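Local structure of guanine deaminase (Escherichia coli, 6OHB) at residues G77-H82 with T135-V140; H235-E240 with F274-H279. The protein catalyses the zinc-dependent hydrolytic deamination of guanine to xanthine and ammonia. All coordinates share one frame; numbering follows the deposited sequence.

Contact 1 (G77-H82 with T135-V140); sequences GFVDTH and TTTALV. With ZN (zinc ion), chain E.
Asp80 sits between two partners on the neighbouring strand, its N-H bonded to Thr137 O at 2.9 Å and its own carbonyl O taking the N-H of Leu139. Strands 78-82 and 135-140 run in the same direction, with 1° between their axes, and pair in parallel, Phe78 with Thr135, Val79 with Thr137 and Asp80 with Ala138. The one-residue slip after the first pair is a beta bulge: Phe78 O accepts from Thr136 N at 3.0 Å and weakly from Thr137 N at 3.4 Å, so one oxygen meets two successive amides. Beside it, Thr136 OG1 closes on Gly77 CA at 3.3 Å, on the side where a CB would point.

Side chains meet on both faces. Val79 and Thr137 stand side by side, CG1 of Val79 being 4.2 Å from CG2 of Thr137. On the face bearing Asp80, CG2 of Thr135 touches the CB of Asp80 at 3.8 Å, and the methyl of Ala138 lies alongside. Leu139 lays its CD2 methyl 3.3 Å from Thr81 O.

Further out, Thr326 hydrogen-bonds Asp80 OD2, and Arg162 O bonds Thr137 OG1. The paired strand leads to His82, whose backbone bonds to Asp327. Its CG is anti to the backbone N (chi1 179°), which carries the ring beyond the pairing to bind the zinc ion through NE2 at 2.0 Å, while ND1 bonds to His235 NE2. Both ring nitrogens engaged fix the imidazole's rotation, consistent with a zinc ligand presented at the C-terminal end of a barrel strand, as in amidohydrolases.

Contact 2 (H235-E240 with F274-H279); sequences HTHLCE and FAHCVH. With ZN (zinc ion), chain E.
Thr236 and Phe274 start a short parallel pairing, in which Ala275 N gives to Thr236 O at 2.8 Å and Leu238 N to Ala275 O; past the corner at Ala275, Cys277 N bonds Leu238 O, and Cys239 O accepts from Val278 N and His279 N. The Glu240 carboxylate is stacked on the His276 imidazole, planes 14° apart, CD over the ring centre and 3.2 Å above its plane; CG anti to the backbone N (chi1 180°) and an extended chain carry it there. OE1 and OE2 approach His276 NE2 from over the face and make no hydrogen bond with it. At the ring edge, His276 NE2 meets His237 CD2 at 3.2 Å, while His276 ND1 bonds Asn302 OD1. His237 NE2 binds the zinc ion at 2.0 Å, and residues 237-240 probably also line the guanine site. An alanine in place of His276 would probably open a gap beside His237 and leave Glu240 without its ring and Asn302 without this partner. Away from the metal, Phe274 CD1 meets Thr236 CG2 at 3.5 Å. Helix 258-264 packs against Leu238, helix 242-251 against Cys239 and His279, and helix 299-304 against His276, while strand 233-238 lies between strands 203-208 and 272-274.

How the contacts relate
Both contacts are largely buried and serve the same zinc ion, yet the centre of contact 1 is about 3 Å from that of the chain, that of contact 2 about 14 Å, and the two centres are about 17 Å apart. Contact 2 reaches toward the surface at Val278 and His279. They meet at the metal, where His82 NE2 and His237 NE2 are 2.8 Å apart as ligands, beside His84 and Asp327. Contact 1 is parallel strand pairing broken by one bulge, with mostly small side chains meeting on its two faces; contact 2 gives way to loop and brings imidazoles and a carboxylate together. That agrees with the TIM-barrel fold, whose active site gathers at the C-terminal ends of the strands.

Contact 1 (G77-H82 with T135-V140)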
ATOM      1  N   GLY A  77      -5.553 -20.196   7.221  1.00 29.61           N
ATOM      2  CA  GLY A  77      -5.226 -18.992   7.967  1.00 28.67           C
ATOM      3  C   GLY A  77      -3.830 -18.493   7.636  1.00 33.40           C
ATOM      4  O   GLY A  77      -2.904 -19.277   7.407  1.00 29.03           O
ATOM      5  N   PHE A  78      -3.689 -17.172   7.566  1.00 31.99           N
ATOM      6  CA  PHE A  78      -2.393 -16.585   7.256  1.00 31.24           C
ATOM      7  C   PHE A  78      -1.423 -16.717   8.427  1.00 29.77           C
ATOM      8  O   PHE A  78      -1.816 -16.707   9.603  1.00 27.40           O
ATOM      9  CB  PHE A  78      -2.549 -15.116   6.858  1.00 28.96           C
ATOM     10  CG  PHE A  78      -3.436 -14.912   5.665  1.00 35.43           C
ATOM     11  CD1 PHE A  78      -3.275 -15.687   4.527  1.00 35.73           C
ATOM     12  CD2 PHE A  78      -4.445 -13.963   5.687  1.00 36.32           C
ATOM     13  CE1 PHE A  78      -4.094 -15.515   3.429  1.00 34.95           C
ATOM     14  CE2 PHE A  78      -5.270 -13.785   4.590  1.00 36.22           C
ATOM     15  CZ  PHE A  78      -5.092 -14.564   3.459  1.00 44.62           C
ATOM     16  N   VAL A  79      -0.137 -16.789   8.079  1.00 25.79           N
ATOM     17  CA  VAL A  79       0.954 -17.019   9.019  1.00 33.49           C
ATOM     18  C   VAL A  79       1.873 -15.802   8.967  1.00 40.44           C
ATOM     19  O   VAL A  79       2.542 -15.560   7.951  1.00 36.80           O
ATOM     20  CB  VAL A  79       1.725 -18.303   8.692  1.00 36.12           C
ATOM     21  CG1 VAL A  79       2.856 -18.505   9.690  1.00 40.11           C
ATOM     22  CG2 VAL A  79       0.776 -19.507   8.680  1.00 33.84           C
ATOM     23  N   ASP A  80       1.924 -15.055  10.070  1.00 36.21           N
ATOM     24  CA  ASP A  80       2.711 -13.831  10.194  1.00 42.22           C
ATOM     25  C   ASP A  80       3.971 -14.147  10.996  1.00 41.36           C
ATOM     26  O   ASP A  80       3.900 -14.347  12.212  1.00 43.76           O
ATOM     27  CB  ASP A  80       1.878 -12.751  10.884  1.00 38.81           C
ATOM     28  CG  ASP A  80       2.463 -11.358  10.727  1.00 52.83           C
ATOM     29  OD1 ASP A  80       3.697 -11.226  10.554  1.00 51.03           O
ATOM     30  OD2 ASP A  80       1.675 -10.390  10.787  1.00 49.06           O
ATOM     31  N   THR A  81       5.128 -14.142  10.333  1.00 34.43           N
ATOM     32  CA  THR A  81       6.337 -14.680  10.950  1.00 42.68           C
ATOM     33  C   THR A  81       7.185 -13.654  11.704  1.00 40.43           C
ATOM     34  O   THR A  81       8.230 -14.036  12.244  1.00 43.92           O
ATOM     35  CB  THR A  81       7.210 -15.375   9.899  1.00 42.06           C
ATOM     36  OG1 THR A  81       7.608 -14.436   8.891  1.00 36.65           O
ATOM     37  CG2 THR A  81       6.457 -16.541   9.257  1.00 40.62           C
ATOM     38  N   HIS A  82       6.770 -12.389  11.789  1.00 39.59           N
ATOM     39  CA  HIS A  82       7.471 -11.419  12.641  1.00 45.18           C
ATOM     40  C   HIS A  82       6.551 -10.229  12.881  1.00 40.81           C
ATOM     41  O   HIS A  82       6.243  -9.486  11.944  1.00 40.95           O
ATOM     42  CB  HIS A  82       8.795 -10.971  12.019  1.00 43.03           C
ATOM     43  CG  HIS A  82       9.538  -9.960  12.840  1.00 43.83           C
ATOM     44  ND1 HIS A  82      10.170 -10.277  14.024  1.00 43.24           N
ATOM     45  CD2 HIS A  82       9.743  -8.634  12.651  1.00 49.78           C
ATOM     46  CE1 HIS A  82      10.736  -9.194  14.524  1.00 48.76           C
ATOM     47  NE2 HIS A  82      10.493  -8.183  13.709  1.00 47.83           N
ATOM     48  N   THR A 135      -5.004 -13.452  10.033  1.00 33.73           N
ATOM     49  CA  THR A 135      -3.807 -14.062  10.599  1.00 32.36           C
ATOM     50  C   THR A 135      -4.213 -14.977  11.748  1.00 35.13           C
ATOM     51  O   THR A 135      -4.752 -14.510  12.757  1.00 33.08           O
ATOM     52  CB  THR A 135      -2.847 -12.976  11.088  1.00 37.97           C
ATOM     53  OG1 THR A 135      -2.380 -12.214   9.970  1.00 41.84           O
ATOM     54  CG2 THR A 135      -1.664 -13.585  11.818  1.00 34.84           C
ATOM     55  N   THR A 136      -3.953 -16.278  11.614  1.00 35.53           N
ATOM     56  CA  THR A 136      -4.335 -17.196  12.676  1.00 33.00           C
ATOM     57  C   THR A 136      -3.143 -17.728  13.448  1.00 40.45           C
ATOM     58  O   THR A 136      -3.324 -18.248  14.552  1.00 39.71           O
ATOM     59  CB  THR A 136      -5.134 -18.389  12.122  1.00 35.18           C
ATOM     60  OG1 THR A 136      -4.373 -19.066  11.115  1.00 35.94           O
ATOM     61  CG2 THR A 136      -6.461 -17.933  11.529  1.00 36.06           C
ATOM     62  N   THR A 137      -1.937 -17.570  12.914  1.00 34.55           N
ATOM     63  CA  THR A 137      -0.721 -17.968  13.600  1.00 37.94           C
ATOM     64  C   THR A 137       0.313 -16.877  13.406  1.00 38.81           C
ATOM     65  O   THR A 137       0.525 -16.412  12.282  1.00 40.59           O
ATOM     66  CB  THR A 137      -0.201 -19.301  13.063  1.00 40.24           C
ATOM     67  OG1 THR A 137      -0.975 -20.366  13.626  1.00 47.97           O
ATOM     68  CG2 THR A 137       1.275 -19.489  13.401  1.00 38.82           C
ATOM     69  N   ALA A 138       0.948 -16.468  14.500  1.00 34.92           N
ATOM     70  CA  ALA A 138       1.959 -15.430  14.440  1.00 44.90           C
ATOM     71  C   ALA A 138       3.126 -15.794  15.342  1.00 41.61           C
ATOM     72  O   ALA A 138       2.957 -16.437  16.381  1.00 38.89           O
ATOM     73  CB  ALA A 138       1.392 -14.059  14.843  1.00 37.86           C
ATOM     74  N   LEU A 139       4.314 -15.381  14.919  1.00 43.21           N
ATOM     75  CA  LEU A 139       5.507 -15.401  15.754  1.00 34.91           C
ATOM     76  C   LEU A 139       5.691 -13.970  16.249  1.00 40.73           C
ATOM     77  O   LEU A 139       5.934 -13.059  15.451  1.00 35.58           O
ATOM     78  CB  LEU A 139       6.710 -15.903  14.960  1.00 36.40           C
ATOM     79  CG  LEU A 139       8.102 -15.684  15.550  1.00 40.75           C
ATOM     80  CD1 LEU A 139       8.225 -16.332  16.923  1.00 36.88           C
ATOM     81  CD2 LEU A 139       9.163 -16.215  14.594  1.00 33.58           C
ATOM     82  N   VAL A 140       5.535 -13.768  17.554  1.00 42.15           N
ATOM     83  CA  VAL A 140       5.240 -12.459  18.122  1.00 40.14           C
ATOM     84  C   VAL A 140       6.371 -12.048  19.054  1.00 45.88           C
ATOM     85  O   VAL A 140       6.705 -12.779  19.993  1.00 43.21           O
ATOM     86  CB  VAL A 140       3.903 -12.462  18.886  1.00 44.90           C
ATOM     87  CG1 VAL A 140       3.609 -11.069  19.423  1.00 46.63           C
ATOM     88  CG2 VAL A 140       2.770 -12.959  18.002  1.00 38.24           C
TER
HETATM   89 ZN    ZN E 501      10.851  -6.275  14.224  1.00 51.08          ZN

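Contact 2 (H235-E240 with F274-H279)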
ATOM      1  N   HIS A 235      14.004 -16.436  18.054  1.00 43.74           N
ATOM      2  CA  HIS A 235      13.438 -15.368  17.237  1.00 46.59           C
ATOM      3  C   HIS A 235      14.227 -14.091  17.479  1.00 44.03           C
ATOM      4  O   HIS A 235      14.244 -13.589  18.606  1.00 44.12           O
ATOM      5  CB  HIS A 235      11.962 -15.169  17.590  1.00 50.41           C
ATOM      6  CG  HIS A 235      11.254 -14.191  16.710  1.00 47.88           C
ATOM      7  ND1 HIS A 235      10.097 -13.546  17.094  1.00 43.76           N
ATOM      8  CD2 HIS A 235      11.533 -13.753  15.459  1.00 40.11           C
ATOM      9  CE1 HIS A 235       9.694 -12.756  16.116  1.00 43.96           C
ATOM     10  NE2 HIS A 235      10.549 -12.862  15.115  1.00 43.08           N
ATOM     11  N   THR A 236      14.856 -13.547  16.436  1.00 44.07           N
ATOM     12  CA  THR A 236      15.593 -12.301  16.631  1.00 48.92           C
ATOM     13  C   THR A 236      15.692 -11.541  15.315  1.00 45.71           C
ATOM     14  O   THR A 236      15.310 -12.049  14.263  1.00 45.02           O
ATOM     15  CB  THR A 236      16.986 -12.580  17.223  1.00 51.86           C
ATOM     16  OG1 THR A 236      17.583 -11.349  17.646  1.00 49.78           O
ATOM     17  CG2 THR A 236      17.888 -13.263  16.200  1.00 46.59           C
ATOM     18  N   HIS A 237      16.217 -10.315  15.383  1.00 40.17           N
ATOM     19  CA  HIS A 237      16.444  -9.487  14.201  1.00 42.40           C
ATOM     20  C   HIS A 237      17.865  -9.719  13.670  1.00 45.84           C
ATOM     21  O   HIS A 237      18.787  -9.997  14.441  1.00 40.38           O
ATOM     22  CB  HIS A 237      16.241  -7.999  14.526  1.00 40.83           C
ATOM     23  CG  HIS A 237      14.814  -7.595  14.793  1.00 44.67           C
ATOM     24  ND1 HIS A 237      14.244  -7.630  16.050  1.00 41.54           N
ATOM     25  CD2 HIS A 237      13.867  -7.082  13.969  1.00 42.33           C
ATOM     26  CE1 HIS A 237      13.002  -7.181  15.983  1.00 46.65           C
ATOM     27  NE2 HIS A 237      12.746  -6.846  14.730  1.00 45.34           N
ATOM     28  N   LEU A 238      18.046  -9.610  12.344  1.00 39.68           N
ATOM     29  CA  LEU A 238      19.360  -9.874  11.756  1.00 40.39           C
ATOM     30  C   LEU A 238      19.568  -9.078  10.473  1.00 50.26           C
ATOM     31  O   LEU A 238      18.770  -9.200   9.541  1.00 43.13           O
ATOM     32  CB  LEU A 238      19.538 -11.374  11.466  1.00 50.57           C
ATOM     33  CG  LEU A 238      20.829 -11.833  10.771  1.00 49.09           C
ATOM     34  CD1 LEU A 238      22.015 -11.690  11.710  1.00 47.67           C
ATOM     35  CD2 LEU A 238      20.692 -13.275  10.296  1.00 50.49           C
ATOM     36  N   CYS A 239      20.661  -8.311  10.424  1.00 46.14           N
ATOM     37  CA  CYS A 239      21.088  -7.531   9.257  1.00 51.66           C
ATOM     38  C   CYS A 239      19.925  -6.817   8.567  1.00 49.71           C
ATOM     39  O   CYS A 239      19.687  -6.958   7.367  1.00 48.37           O
ATOM     40  CB  CYS A 239      21.855  -8.405   8.261  1.00 47.58           C
ATOM     41  SG  CYS A 239      23.115  -9.475   8.980  1.00 62.51           S
ATOM     42  N   GLU A 240      19.237  -5.990   9.346  1.00 49.39           N
ATOM     43  CA  GLU A 240      18.188  -5.152   8.782  1.00 54.51           C
ATOM     44  C   GLU A 240      18.775  -3.905   8.128  1.00 55.01           C
ATOM     45  O   GLU A 240      18.333  -3.495   7.047  1.00 54.93           O
ATOM     46  CB  GLU A 240      17.185  -4.765   9.880  1.00 46.78           C
ATOM     47  CG  GLU A 240      16.026  -3.879   9.432  1.00 54.68           C
ATOM     48  CD  GLU A 240      15.046  -3.583  10.565  1.00 49.41           C
ATOM     49  OE1 GLU A 240      15.339  -3.969  11.717  1.00 49.34           O
ATOM     50  OE2 GLU A 240      13.991  -2.959  10.313  1.00 52.12           O
ATOM     51  N   PHE A 274      15.052 -15.390  11.804  1.00 44.30           N
ATOM     52  CA  PHE A 274      15.797 -14.142  11.778  1.00 52.33           C
ATOM     53  C   PHE A 274      15.038 -13.152  10.906  1.00 45.41           C
ATOM     54  O   PHE A 274      14.841 -13.391   9.707  1.00 48.51           O
ATOM     55  CB  PHE A 274      17.217 -14.373  11.259  1.00 45.24           C
ATOM     56  CG  PHE A 274      18.008 -15.341  12.098  1.00 46.09           C
ATOM     57  CD1 PHE A 274      18.632 -14.919  13.260  1.00 46.01           C
ATOM     58  CD2 PHE A 274      18.106 -16.678  11.736  1.00 51.87           C
ATOM     59  CE1 PHE A 274      19.348 -15.804  14.045  1.00 55.36           C
ATOM     60  CE2 PHE A 274      18.820 -17.571  12.515  1.00 48.63           C
ATOM     61  CZ  PHE A 274      19.443 -17.134  13.672  1.00 51.38           C
ATOM     62  N   ALA A 275      14.613 -12.054  11.514  1.00 41.25           N
ATOM     63  CA  ALA A 275      13.837 -11.034  10.829  1.00 47.53           C
ATOM     64  C   ALA A 275      14.734 -10.146   9.978  1.00 44.54           C
ATOM     65  O   ALA A 275      15.860  -9.817  10.371  1.00 41.36           O
ATOM     66  CB  ALA A 275      13.073 -10.183  11.841  1.00 43.85           C
ATOM     67  N   HIS A 276      14.225  -9.810   8.786  1.00 48.79           N
ATOM     68  CA  HIS A 276      14.742  -8.818   7.842  1.00 43.60           C
ATOM     69  C   HIS A 276      15.779  -9.418   6.903  1.00 43.40           C
ATOM     70  O   HIS A 276      15.452  -9.717   5.750  1.00 46.21           O
ATOM     71  CB  HIS A 276      15.286  -7.590   8.577  1.00 42.17           C
ATOM     72  CG  HIS A 276      14.263  -6.915   9.436  1.00 39.68           C
ATOM     73  ND1 HIS A 276      13.136  -6.314   8.916  1.00 40.77           N
ATOM     74  CD2 HIS A 276      14.188  -6.758  10.779  1.00 43.39           C
ATOM     75  CE1 HIS A 276      12.413  -5.811   9.901  1.00 42.46           C
ATOM     76  NE2 HIS A 276      13.029  -6.066  11.043  1.00 41.27           N
ATOM     77  N   CYS A 277      17.018  -9.607   7.369  1.00 45.92           N
ATOM     78  CA  CYS A 277      18.057 -10.255   6.562  1.00 41.67           C
ATOM     79  C   CYS A 277      18.236  -9.553   5.219  1.00 47.23           C
ATOM     80  O   CYS A 277      18.311 -10.192   4.166  1.00 46.46           O
ATOM     81  CB  CYS A 277      17.745 -11.738   6.351  1.00 46.27           C
ATOM     82  SG  CYS A 277      17.739 -12.701   7.871  1.00 47.75           S
ATOM     83  N   VAL A 278      18.297  -8.220   5.260  1.00 50.96           N
ATOM     84  CA  VAL A 278      18.349  -7.429   4.035  1.00 48.11           C
ATOM     85  C   VAL A 278      19.764  -7.361   3.466  1.00 45.18           C
ATOM     86  O   VAL A 278      19.943  -7.347   2.242  1.00 48.90           O
ATOM     87  CB  VAL A 278      17.789  -6.020   4.312  1.00 50.33           C
ATOM     88  CG1 VAL A 278      17.822  -5.161   3.059  1.00 51.42           C
ATOM     89  CG2 VAL A 278      16.378  -6.116   4.880  1.00 46.81           C
ATOM     90  N   HIS A 279      20.783  -7.345   4.322  1.00 45.15           N
ATOM     91  CA  HIS A 279      22.180  -7.198   3.908  1.00 50.55           C
ATOM     92  C   HIS A 279      22.973  -8.385   4.438  1.00 53.79           C
ATOM     93  O   HIS A 279      23.634  -8.287   5.474  1.00 58.53           O
ATOM     94  CB  HIS A 279      22.757  -5.867   4.407  1.00 54.36           C
ATOM     95  CG  HIS A 279      21.915  -4.681   4.064  1.00 53.56           C
ATOM     96  ND1 HIS A 279      21.814  -4.190   2.780  1.00 50.53           N
ATOM     97  CD2 HIS A 279      21.123  -3.895   4.832  1.00 51.22           C
ATOM     98  CE1 HIS A 279      21.001  -3.148   2.773  1.00 55.37           C
ATOM     99  NE2 HIS A 279      20.568  -2.947   4.006  1.00 54.00           N
TER
HETATM  100 ZN    ZN E 501      10.851  -6.275  14.224  1.00 51.08          ZN